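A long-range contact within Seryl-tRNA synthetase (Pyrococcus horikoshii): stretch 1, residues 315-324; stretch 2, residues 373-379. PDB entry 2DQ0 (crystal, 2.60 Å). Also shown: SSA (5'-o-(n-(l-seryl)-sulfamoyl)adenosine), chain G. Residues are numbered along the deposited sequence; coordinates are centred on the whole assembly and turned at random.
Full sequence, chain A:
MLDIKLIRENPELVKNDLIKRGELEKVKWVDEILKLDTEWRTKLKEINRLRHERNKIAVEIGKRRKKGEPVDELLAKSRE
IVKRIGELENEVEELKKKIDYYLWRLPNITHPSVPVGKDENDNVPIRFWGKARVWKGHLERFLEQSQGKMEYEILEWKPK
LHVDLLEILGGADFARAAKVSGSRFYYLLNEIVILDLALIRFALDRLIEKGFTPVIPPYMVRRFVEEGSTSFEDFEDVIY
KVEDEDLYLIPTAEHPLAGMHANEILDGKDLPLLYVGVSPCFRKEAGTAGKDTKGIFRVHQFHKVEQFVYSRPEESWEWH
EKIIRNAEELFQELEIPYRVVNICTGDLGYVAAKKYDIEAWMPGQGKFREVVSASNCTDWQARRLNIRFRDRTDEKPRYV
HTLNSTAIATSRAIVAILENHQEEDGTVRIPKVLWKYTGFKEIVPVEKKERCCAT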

ATOM      1  N   GLU A 315       1.377  29.082  18.226  1.00 65.84           N
ATOM      2  CA  GLU A 315       0.907  29.293  16.849  1.00 62.27           C
ATOM      3  C   GLU A 315      -0.091  28.217  16.329  1.00 59.33           C
ATOM      4  O   GLU A 315      -0.728  28.389  15.277  1.00 47.49           O
ATOM      5  CB  GLU A 315       2.119  29.314  15.909  1.00 68.83           C
ATOM      6  CG  GLU A 315       3.083  30.459  16.110  1.00 79.54           C
ATOM      7  CD  GLU A 315       2.437  31.799  15.823  1.00 88.98           C
ATOM      8  OE1 GLU A 315       1.637  31.878  14.868  1.00 87.70           O
ATOM      9  OE2 GLU A 315       2.737  32.774  16.544  1.00 90.29           O
ATOM     10  N   SER A 316      -0.229  27.124  17.078  1.00 51.72           N
ATOM     11  CA  SER A 316      -1.054  26.003  16.651  1.00 52.50           C
ATOM     12  C   SER A 316      -2.521  26.281  16.384  1.00 54.99           C
ATOM     13  O   SER A 316      -3.057  25.867  15.346  1.00 56.09           O
ATOM     14  CB  SER A 316      -0.891  24.831  17.626  1.00 38.30           C
ATOM     15  OG  SER A 316      -1.455  25.120  18.884  1.00 62.40           O
ATOM     16  N   TRP A 317      -3.174  26.991  17.295  1.00 54.84           N
ATOM     17  CA  TRP A 317      -4.579  27.291  17.097  1.00 56.01           C
ATOM     18  C   TRP A 317      -4.776  28.139  15.849  1.00 57.34           C
ATOM     19  O   TRP A 317      -5.786  28.016  15.151  1.00 60.01           O
ATOM     20  CB  TRP A 317      -5.166  27.974  18.335  1.00 46.68           C
ATOM     21  CG  TRP A 317      -5.207  27.034  19.474  1.00 53.71           C
ATOM     22  CD1 TRP A 317      -4.400  27.041  20.571  1.00 57.16           C
ATOM     23  CD2 TRP A 317      -5.968  25.822  19.546  1.00 63.63           C
ATOM     24  NE1 TRP A 317      -4.593  25.900  21.317  1.00 58.98           N
ATOM     25  CE2 TRP A 317      -5.551  25.133  20.711  1.00 58.42           C
ATOM     26  CE3 TRP A 317      -6.954  25.243  18.733  1.00 60.30           C
ATOM     27  CZ2 TRP A 317      -6.084  23.900  21.084  1.00 54.65           C
ATOM     28  CZ3 TRP A 317      -7.487  24.008  19.109  1.00 55.74           C
ATOM     29  CH2 TRP A 317      -7.048  23.354  20.274  1.00 57.56           C
ATOM     30  N   GLU A 318      -3.810  28.988  15.542  1.00 54.68           N
ATOM     31  CA  GLU A 318      -3.955  29.797  14.349  1.00 55.34           C
ATOM     32  C   GLU A 318      -3.791  28.890  13.121  1.00 60.13           C
ATOM     33  O   GLU A 318      -4.478  29.061  12.107  1.00 51.43           O
ATOM     34  CB  GLU A 318      -2.907  30.892  14.336  1.00 66.41           C
ATOM     35  CG  GLU A 318      -3.212  32.004  13.359  1.00 77.94           C
ATOM     36  CD  GLU A 318      -2.065  32.969  13.231  1.00 84.32           C
ATOM     37  OE1 GLU A 318      -1.363  33.182  14.250  1.00 85.49           O
ATOM     38  OE2 GLU A 318      -1.874  33.513  12.120  1.00 84.73           O
ATOM     39  N   TRP A 319      -2.874  27.926  13.218  1.00 60.85           N
ATOM     40  CA  TRP A 319      -2.646  26.994  12.122  1.00 59.45           C
ATOM     41  C   TRP A 319      -3.870  26.125  11.888  1.00 64.30           C
ATOM     42  O   TRP A 319      -4.290  25.908  10.739  1.00 61.67           O
ATOM     43  CB  TRP A 319      -1.423  26.120  12.408  1.00 58.51           C
ATOM     44  CG  TRP A 319      -0.212  26.734  11.808  1.00 59.01           C
ATOM     45  CD1 TRP A 319       0.851  27.292  12.472  1.00 51.90           C
ATOM     46  CD2 TRP A 319      -0.030  27.046  10.427  1.00 54.27           C
ATOM     47  NE1 TRP A 319       1.668  27.949  11.589  1.00 53.57           N
ATOM     48  CE2 TRP A 319       1.154  27.817  10.325  1.00 51.31           C
ATOM     49  CE3 TRP A 319      -0.759  26.754   9.258  1.00 49.67           C
ATOM     50  CZ2 TRP A 319       1.630  28.307   9.103  1.00 44.82           C
ATOM     51  CZ3 TRP A 319      -0.287  27.239   8.038  1.00 53.42           C
ATOM     52  CH2 TRP A 319       0.900  28.011   7.971  1.00 52.34           C
ATOM     53  N   HIS A 320      -4.432  25.635  12.989  1.00 57.74           N
ATOM     54  CA  HIS A 320      -5.618  24.800  12.945  1.00 59.10           C
ATOM     55  C   HIS A 320      -6.627  25.512  12.073  1.00 60.56           C
ATOM     56  O   HIS A 320      -7.206  24.957  11.136  1.00 63.30           O
ATOM     57  CB  HIS A 320      -6.208  24.644  14.350  1.00 59.02           C
ATOM     58  CG  HIS A 320      -7.357  23.688  14.421  1.00 63.23           C
ATOM     59  ND1 HIS A 320      -8.214  23.631  15.499  1.00 69.60           N
ATOM     60  CD2 HIS A 320      -7.768  22.721  13.565  1.00 64.08           C
ATOM     61  CE1 HIS A 320      -9.100  22.669  15.304  1.00 65.98           C
ATOM     62  NE2 HIS A 320      -8.851  22.102  14.138  1.00 60.25           N
ATOM     63  N   GLU A 321      -6.822  26.773  12.388  1.00 58.93           N
ATOM     64  CA  GLU A 321      -7.770  27.567  11.667  1.00 53.29           C
ATOM     65  C   GLU A 321      -7.411  27.729  10.192  1.00 52.61           C
ATOM     66  O   GLU A 321      -8.298  27.864   9.352  1.00 52.13           O
ATOM     67  CB  GLU A 321      -7.889  28.912  12.366  1.00 51.97           C
ATOM     68  CG  GLU A 321      -9.295  29.416  12.424  1.00 62.10           C
ATOM     69  CD  GLU A 321     -10.242  28.449  13.092  1.00 62.86           C
ATOM     70  OE1 GLU A 321     -10.032  28.127  14.285  1.00 55.54           O
ATOM     71  OE2 GLU A 321     -11.203  28.018  12.411  1.00 72.74           O
ATOM     72  N   LYS A 322      -6.122  27.709   9.858  1.00 54.10           N
ATOM     73  CA  LYS A 322      -5.739  27.869   8.456  1.00 56.34           C
ATOM     74  C   LYS A 322      -5.899  26.590   7.630  1.00 62.16           C
ATOM     75  O   LYS A 322      -6.357  26.644   6.476  1.00 61.28           O
ATOM     76  CB  LYS A 322      -4.295  28.334   8.317  1.00 57.73           C
ATOM     77  CG  LYS A 322      -3.970  29.702   8.870  1.00 58.43           C
ATOM     78  CD  LYS A 322      -2.488  29.977   8.618  1.00 60.26           C
ATOM     79  CE  LYS A 322      -1.978  31.171   9.395  1.00 74.24           C
ATOM     80  NZ  LYS A 322      -0.484  31.235   9.390  1.00 79.06           N
ATOM     81  N   ILE A 323      -5.529  25.441   8.201  1.00 53.70           N
ATOM     82  CA  ILE A 323      -5.645  24.219   7.431  1.00 46.54           C
ATOM     83  C   ILE A 323      -7.079  23.875   7.072  1.00 47.64           C
ATOM     84  O   ILE A 323      -7.340  23.449   5.932  1.00 50.89           O
ATOM     85  CB  ILE A 323      -4.941  23.021   8.109  1.00 41.73           C
ATOM     86  CG1 ILE A 323      -5.644  22.625   9.395  1.00 42.29           C
ATOM     87  CG2 ILE A 323      -3.482  23.362   8.359  1.00 28.27           C
ATOM     88  CD1 ILE A 323      -4.825  21.631  10.206  1.00 36.01           C
ATOM     89  N   ILE A 324      -8.016  24.069   7.998  1.00 45.99           N
ATOM     90  CA  ILE A 324      -9.422  23.785   7.677  1.00 49.67           C
ATOM     91  C   ILE A 324      -9.888  24.700   6.528  1.00 50.97           C
ATOM     92  O   ILE A 324     -10.669  24.282   5.670  1.00 46.19           O
ATOM     93  CB  ILE A 324     -10.366  23.958   8.917  1.00 52.45           C
ATOM     94  CG1 ILE A 324     -11.800  23.554   8.559  1.00 51.13           C
ATOM     95  CG2 ILE A 324     -10.366  25.397   9.392  1.00 54.23           C
ATOM     96  CD1 ILE A 324     -11.999  22.087   8.220  1.00 44.60           C
ATOM     97  N   SER A 373     -11.156  16.106   7.669  1.00 50.73           N
ATOM     98  CA  SER A 373     -10.989  16.322   9.093  1.00 49.00           C
ATOM     99  C   SER A 373      -9.717  17.134   9.322  1.00 49.70           C
ATOM    100  O   SER A 373      -8.675  16.866   8.704  1.00 50.20           O
ATOM    101  CB  SER A 373     -10.877  14.976   9.803  1.00 45.71           C
ATOM    102  OG  SER A 373     -11.767  14.926  10.897  1.00 59.03           O
ATOM    103  N   ALA A 374      -9.811  18.134  10.195  1.00 52.77           N
ATOM    104  CA  ALA A 374      -8.671  18.994  10.552  1.00 52.91           C
ATOM    105  C   ALA A 374      -8.534  18.978  12.075  1.00 50.37           C
ATOM    106  O   ALA A 374      -9.428  19.403  12.793  1.00 52.70           O
ATOM    107  CB  ALA A 374      -8.901  20.418  10.060  1.00 52.04           C
ATOM    108  N   SER A 375      -7.404  18.500  12.566  1.00 54.53           N
ATOM    109  CA  SER A 375      -7.191  18.410  14.004  1.00 50.45           C
ATOM    110  C   SER A 375      -6.002  19.208  14.522  1.00 54.27           C
ATOM    111  O   SER A 375      -4.987  19.372  13.841  1.00 56.28           O
ATOM    112  CB  SER A 375      -6.960  16.945  14.398  1.00 45.25           C
ATOM    113  OG  SER A 375      -7.992  16.107  13.915  1.00 52.84           O
ATOM    114  N   ASN A 376      -6.132  19.727  15.731  1.00 53.03           N
ATOM    115  CA  ASN A 376      -5.004  20.379  16.346  1.00 50.68           C
ATOM    116  C   ASN A 376      -4.643  19.342  17.407  1.00 50.92           C
ATOM    117  O   ASN A 376      -5.412  19.060  18.340  1.00 47.39           O
ATOM    118  CB  ASN A 376      -5.370  21.698  17.006  1.00 52.94           C
ATOM    119  CG  ASN A 376      -4.169  22.352  17.679  1.00 57.37           C
ATOM    120  OD1 ASN A 376      -3.109  21.725  17.843  1.00 50.08           O
ATOM    121  ND2 ASN A 376      -4.327  23.606  18.079  1.00 63.29           N
ATOM    122  N   CYS A 377      -3.479  18.745  17.259  1.00 46.39           N
ATOM    123  CA  CYS A 377      -3.099  17.725  18.209  1.00 51.56           C
ATOM    124  C   CYS A 377      -2.329  18.215  19.408  1.00 52.05           C
ATOM    125  O   CYS A 377      -1.906  17.398  20.233  1.00 52.72           O
ATOM    126  CB  CYS A 377      -2.316  16.632  17.489  1.00 59.85           C
ATOM    127  SG  CYS A 377      -3.337  15.802  16.276  1.00 54.59           S
ATOM    128  N   THR A 378      -2.132  19.533  19.514  1.00 50.41           N
ATOM    129  CA  THR A 378      -1.406  20.068  20.656  1.00 49.21           C
ATOM    130  C   THR A 378      -0.058  19.344  20.726  1.00 48.78           C
ATOM    131  O   THR A 378       0.592  19.144  19.693  1.00 42.69           O
ATOM    132  CB  THR A 378      -2.247  19.820  21.939  1.00 51.48           C
ATOM    133  OG1 THR A 378      -3.397  20.666  21.892  1.00 50.93           O
ATOM    134  CG2 THR A 378      -1.471  20.110  23.197  1.00 58.87           C
ATOM    135  N   ASP A 379       0.342  18.935  21.930  1.00 42.22           N
ATOM    136  CA  ASP A 379       1.593  18.221  22.131  1.00 42.43           C
ATOM    137  C   ASP A 379       1.388  16.734  22.389  1.00 46.29           C
ATOM    138  O   ASP A 379       2.293  16.073  22.897  1.00 49.39           O
ATOM    139  CB  ASP A 379       2.357  18.821  23.322  1.00 51.10           C
ATOM    140  CG  ASP A 379       1.606  18.689  24.652  1.00 48.07           C
ATOM    141  OD1 ASP A 379       2.184  19.065  25.691  1.00 57.56           O
ATOM    142  OD2 ASP A 379       0.449  18.223  24.682  1.00 50.73           O
TER
HETATM  143  N10 SSA G1001      -5.016  12.342   9.169  1.00 26.83           N
HETATM  144  CA  SSA G1001      -6.410  12.777   9.375  1.00 44.84           C
HETATM  145  CB  SSA G1001      -6.729  13.989   8.543  1.00 47.08           C
HETATM  146  OG  SSA G1001      -6.834  13.680   7.149  1.00 42.65           O
HETATM  147  C9  SSA G1001      -7.435  11.704   9.028  1.00 38.24           C
HETATM  148  O9  SSA G1001      -7.095  10.650   8.497  1.00 45.87           O
HETATM  149  N8  SSA G1001      -8.709  11.962   9.350  1.00 39.90           N
HETATM  150  S1  SSA G1001      -9.868  10.913   8.977  1.00 38.54           S
HETATM  151  O1S SSA G1001      -9.546   9.701   9.716  1.00 31.52           O
HETATM  152  O2S SSA G1001     -11.128  11.606   9.216  1.00 40.15           O
HETATM  153  O5' SSA G1001      -9.663  10.656   7.443  1.00 39.49           O
HETATM  154  C5' SSA G1001      -9.705  11.749   6.547  1.00 45.06           C
HETATM  155  C4' SSA G1001     -10.700  11.532   5.451  1.00 42.79           C
HETATM  156  O4' SSA G1001     -10.350  10.376   4.665  1.00 43.31           O
HETATM  157  C3' SSA G1001     -12.146  11.282   5.833  1.00 52.63           C
HETATM  158  O3' SSA G1001     -12.767  12.502   6.181  1.00 47.76           O
HETATM  159  C2' SSA G1001     -12.668  10.767   4.503  1.00 48.39           C
HETATM  160  O2' SSA G1001     -12.815  11.758   3.514  1.00 42.93           O
HETATM  161  C1' SSA G1001     -11.531   9.813   4.111  1.00 46.46           C
HETATM  162  N9  SSA G1001     -11.658   8.470   4.671  1.00 38.09           N
HETATM  163  C8  SSA G1001     -11.413   8.027   5.960  1.00 30.46           C
HETATM  164  N7  SSA G1001     -11.632   6.748   6.125  1.00 35.65           N
HETATM  165  C5  SSA G1001     -12.052   6.317   4.870  1.00 39.02           C
HETATM  166  C6  SSA G1001     -12.459   5.048   4.377  1.00 38.33           C
HETATM  167  N6  SSA G1001     -12.500   3.954   5.131  1.00 46.55           N
HETATM  168  N1  SSA G1001     -12.808   4.952   3.057  1.00 42.79           N
HETATM  169  C2  SSA G1001     -12.754   6.066   2.294  1.00 36.62           C
HETATM  170  N3  SSA G1001     -12.391   7.319   2.652  1.00 44.26           N
HETATM  171  C4  SSA G1001     -12.064   7.373   3.964  1.00 32.52           C

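Helix 316-324 lies almost antiparallel to the strand that includes residues 373-376, with 174° between their N-to-C directions and 8.1 Å between their axes at closest approach. The register is set by two pairs, His-320 with Asn-376 and Ile-324 with Ala-374, whose CA atoms are 5.6 Å apart in each case. Alternation along the strand decides which side chains face the helix: Ala-374 and Asn-376 direct their CA-to-CB bonds toward it, while Ser-373 and Ser-375 direct theirs away, Ser-375 taking part through its backbone. The two stretches bury 376 Å² between them, and Asn-376 and Ala-374 contribute the largest shares, 106 and 76 Å².

The best-supported polar link is the hydrogen bond from His-320 NE2 to Ala-374 O, at 3.1 Å with an N-H...acceptor angle of 150°. The oxygen lies at the ring edge, near its plane, where an imidazole N-H can reach it. With chi1 in the t well, the buried ring extends toward the strand and supplies a donor to a main-chain carbonyl. The same ring offers a face to Asn-376, whose CB stands 4.0 Å from the centroid of the His-320 ring and 23° off its normal, a CH-pi arrangement.

Asn-376 has both ends of its amide engaged. Its OD1 accepts from the backbone N of Thr-378 at 2.9 Å and 164°, a bond within the strand's own stretch that ties the side chain to the backbone two residues on. Its ND2 points to the helix and donates to Ser-316 OG; the 160° angle is favourable, but the 3.3 Å separation makes this bond weak. Ser-316 OG is also hydrogen-bonded to a residue just outside the stretch, so the buried hydroxyl does not depend on Asn-376 alone.

Trp-317 closes over the same amide. Its CA-to-CB bond points sideways, yet the indole end comes nearer the strand, placing Asn-376 ND2 over one ring face, 3.1 Å from Trp-317 CD2. Asn-376 CB is 4.2 Å from the centroid of the Trp-317 six-membered ring, 30° off the normal, an off-centre CH-pi contact. The asparagine methylene therefore meets two aromatic rings while OD1 and ND2 make the two hydrogen bonds, ND2 also lying over the indole.

Further along the helix the contact becomes apolar. Ile-323 CG1 and Ile-324 CD1 each approach Ala-374 CB to 4.0 Å, so the small methyl packs against both isoleucines without needing a polar partner. On the strand's other side, Ser-373 OG is satisfied elsewhere in the structure, and Ser-373 CB lies 3.4 Å from O2S of SSA.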